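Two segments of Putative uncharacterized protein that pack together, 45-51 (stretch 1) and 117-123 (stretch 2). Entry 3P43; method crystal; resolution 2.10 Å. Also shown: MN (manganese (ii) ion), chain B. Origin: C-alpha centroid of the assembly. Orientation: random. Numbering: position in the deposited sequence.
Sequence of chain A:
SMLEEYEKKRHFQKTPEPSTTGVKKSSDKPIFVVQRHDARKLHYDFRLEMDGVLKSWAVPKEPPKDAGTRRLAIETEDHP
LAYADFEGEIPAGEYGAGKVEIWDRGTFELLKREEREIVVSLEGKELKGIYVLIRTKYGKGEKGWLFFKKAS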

# COMPACT_ATOMS: atom_id res chain seq x y z
N ASP A 45 2.32 3.37 4.21
CA ASP A 45 2.76 2.22 3.44
C ASP A 45 1.57 1.32 3.17
O ASP A 45 0.88 0.88 4.09
CB ASP A 45 3.88 1.49 4.18
CG ASP A 45 5.16 2.30 4.23
OD1 ASP A 45 5.66 2.68 3.16
OD2 ASP A 45 5.66 2.56 5.34
N PHE A 46 1.31 1.11 1.88
CA PHE A 46 0.23 0.26 1.43
C PHE A 46 0.80 -1.07 0.95
O PHE A 46 1.66 -1.10 0.07
CB PHE A 46 -0.54 0.96 0.29
CG PHE A 46 -1.63 0.12 -0.30
CD1 PHE A 46 -2.82 -0.05 0.37
CD2 PHE A 46 -1.45 -0.50 -1.52
CE1 PHE A 46 -3.82 -0.82 -0.16
CE2 PHE A 46 -2.45 -1.28 -2.06
CZ PHE A 46 -3.64 -1.44 -1.38
N ARG A 47 0.34 -2.17 1.54
CA ARG A 47 0.92 -3.48 1.27
C ARG A 47 -0.12 -4.52 0.89
O ARG A 47 -1.16 -4.64 1.54
CB ARG A 47 1.69 -3.99 2.49
CG ARG A 47 2.66 -3.00 3.09
CD ARG A 47 3.46 -3.66 4.20
NE ARG A 47 4.04 -2.69 5.10
CZ ARG A 47 5.14 -2.00 4.83
NH1 ARG A 47 5.77 -2.19 3.68
NH2 ARG A 47 5.61 -1.12 5.71
N LEU A 48 0.18 -5.29 -0.15
CA LEU A 48 -0.70 -6.36 -0.61
C LEU A 48 0.04 -7.69 -0.52
O LEU A 48 1.19 -7.81 -0.96
CB LEU A 48 -1.09 -6.14 -2.08
CG LEU A 48 -2.03 -4.99 -2.42
CD1 LEU A 48 -2.10 -4.82 -3.93
CD2 LEU A 48 -3.42 -5.22 -1.84
N GLU A 49 -0.62 -8.69 0.05
CA GLU A 49 -0.02 -10.02 0.10
C GLU A 49 -0.08 -10.65 -1.28
O GLU A 49 -1.16 -10.89 -1.82
CB GLU A 49 -0.73 -10.93 1.11
CG GLU A 49 -0.22 -12.37 1.06
CD GLU A 49 -0.92 -13.29 2.04
OE1 GLU A 49 -1.61 -12.78 2.95
OE2 GLU A 49 -0.78 -14.52 1.89
N MET A 50 1.10 -10.90 -1.84
CA MET A 50 1.25 -11.62 -3.09
C MET A 50 2.39 -12.61 -2.92
O MET A 50 3.44 -12.26 -2.38
CB MET A 50 1.61 -10.65 -4.22
CG MET A 50 0.71 -9.43 -4.33
SD MET A 50 -0.45 -9.57 -5.70
CE MET A 50 -1.24 -7.98 -5.64
N ASP A 51 2.18 -13.84 -3.38
CA ASP A 51 3.24 -14.84 -3.40
C ASP A 51 3.97 -14.95 -2.07
O ASP A 51 5.19 -15.07 -2.03
CB ASP A 51 4.24 -14.51 -4.52
CG ASP A 51 3.64 -14.70 -5.91
OD1 ASP A 51 3.32 -15.85 -6.27
OD2 ASP A 51 3.50 -13.69 -6.64
N GLU A 117 -0.11 -2.83 -13.94
CA GLU A 117 -1.46 -2.61 -13.45
C GLU A 117 -1.89 -3.66 -12.44
O GLU A 117 -1.64 -4.85 -12.63
CB GLU A 117 -2.46 -2.54 -14.60
CG GLU A 117 -3.87 -2.15 -14.17
CD GLU A 117 -4.84 -2.03 -15.35
OE1 GLU A 117 -4.43 -2.30 -16.50
OE2 GLU A 117 -6.01 -1.66 -15.11
N ILE A 118 -2.52 -3.19 -11.37
CA ILE A 118 -3.07 -4.05 -10.34
C ILE A 118 -4.45 -3.55 -9.93
O ILE A 118 -4.63 -2.37 -9.64
CB ILE A 118 -2.14 -4.13 -9.11
CG1 ILE A 118 -0.79 -4.71 -9.52
CG2 ILE A 118 -2.78 -4.96 -8.01
CD1 ILE A 118 0.21 -4.86 -8.39
N VAL A 119 -5.43 -4.45 -9.94
CA VAL A 119 -6.78 -4.11 -9.53
C VAL A 119 -7.22 -5.09 -8.46
O VAL A 119 -7.15 -6.30 -8.66
CB VAL A 119 -7.77 -4.16 -10.70
CG1 VAL A 119 -9.15 -3.66 -10.26
CG2 VAL A 119 -7.25 -3.35 -11.88
N VAL A 120 -7.67 -4.57 -7.32
CA VAL A 120 -8.03 -5.42 -6.19
C VAL A 120 -9.32 -4.96 -5.52
O VAL A 120 -9.65 -3.78 -5.53
CB VAL A 120 -6.92 -5.42 -5.13
CG1 VAL A 120 -5.65 -5.99 -5.70
CG2 VAL A 120 -6.68 -4.00 -4.62
N SER A 121 -10.06 -5.91 -4.96
CA SER A 121 -11.23 -5.55 -4.16
C SER A 121 -10.87 -5.66 -2.68
O SER A 121 -10.61 -6.76 -2.18
CB SER A 121 -12.41 -6.45 -4.49
OG SER A 121 -13.54 -6.07 -3.73
N LEU A 122 -10.84 -4.53 -1.99
CA LEU A 122 -10.41 -4.49 -0.60
C LEU A 122 -11.56 -4.64 0.39
O LEU A 122 -12.66 -4.12 0.18
CB LEU A 122 -9.67 -3.18 -0.31
CG LEU A 122 -8.46 -2.83 -1.18
CD1 LEU A 122 -7.80 -1.58 -0.65
CD2 LEU A 122 -7.48 -3.97 -1.21
N GLU A 123 -11.30 -5.35 1.48
CA GLU A 123 -12.28 -5.50 2.55
C GLU A 123 -11.68 -5.08 3.89
O GLU A 123 -11.32 -5.93 4.70
CB GLU A 123 -12.79 -6.94 2.61
CG GLU A 123 -13.91 -7.16 3.61
CD GLU A 123 -15.07 -6.19 3.41
OE1 GLU A 123 -15.75 -6.29 2.36
OE2 GLU A 123 -15.29 -5.33 4.30
MN MN B . 7.55 3.61 4.80

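Two strands of one chain, 45-50 and 117-123, cross almost at right angles (96° between their N-to-C directions) with their axes 10.7 Å apart at closest approach. The backbones are nearest where Leu48 CA lies 9.3 Å from Val120 CA, too far for main-chain hydrogen bonds, and none links the two stretches. What joins them is side chains alone, all apolar, burying 208 Å² counted over both sides. The alternation of an extended strand sets the pattern: Phe46, Leu48 and Met50 point their CA-to-CB bonds toward stretch 2, and Ile118, Val120 and Leu122 point theirs toward stretch 1.

Glu117 opens stretch 2 out of reach of the other strand, its carboxylate kept clear of the apolar layer. Ile118 makes the first contacts: its CG2 lies 4.1 Å from Leu48 CD1 and also 4.1 Å from Met50 CE, so one methyl group touches two side chains of the crossing strand. The methionine reaches it with the terminal methyl of a flexible thioether chain, whose chi2 of -104° lies between the usual wells. Val119 points away and takes no part. Val120, at the closest approach of the backbones, places CG1 4.1 Å from Leu48 CD1; the short valine side chain meets the longer leucine across the gap. Ser121 is again out of reach, so its hydroxyl makes no contact with stretch 1. Leu122 then divides its two methyls between two partners. Leu122 CD1 approaches Phe46 CE1 at 4.1 Å, at the edge of the aromatic ring and near its plane, while Leu122 CD2 stands 4.3 Å from Leu48 CD2. Glu123 closes the stretch, exposed and out of reach.

Leu48 is thus the hub, touching all three inward-pointing residues of stretch 2 and having the largest area covered, 48 Å². These contacts are van der Waals packing between buried hydrocarbon groups, favored by the exclusion of water and needing no directed bonds.

The polar chemistry of stretch 1 lies away from this interface. Asp45 OD2 binds the manganese ion at 2.2 Å, together with two atoms from elsewhere in the structure. Asp45 OD2 is also 3.7 Å from Arg47 NH2, a long salt bridge in which the oxygen sits well out of the guanidinium plane; the attraction is one of charge, with no N-H pointing at the oxygen. Arg47 finds its hydrogen bonds elsewhere in the structure.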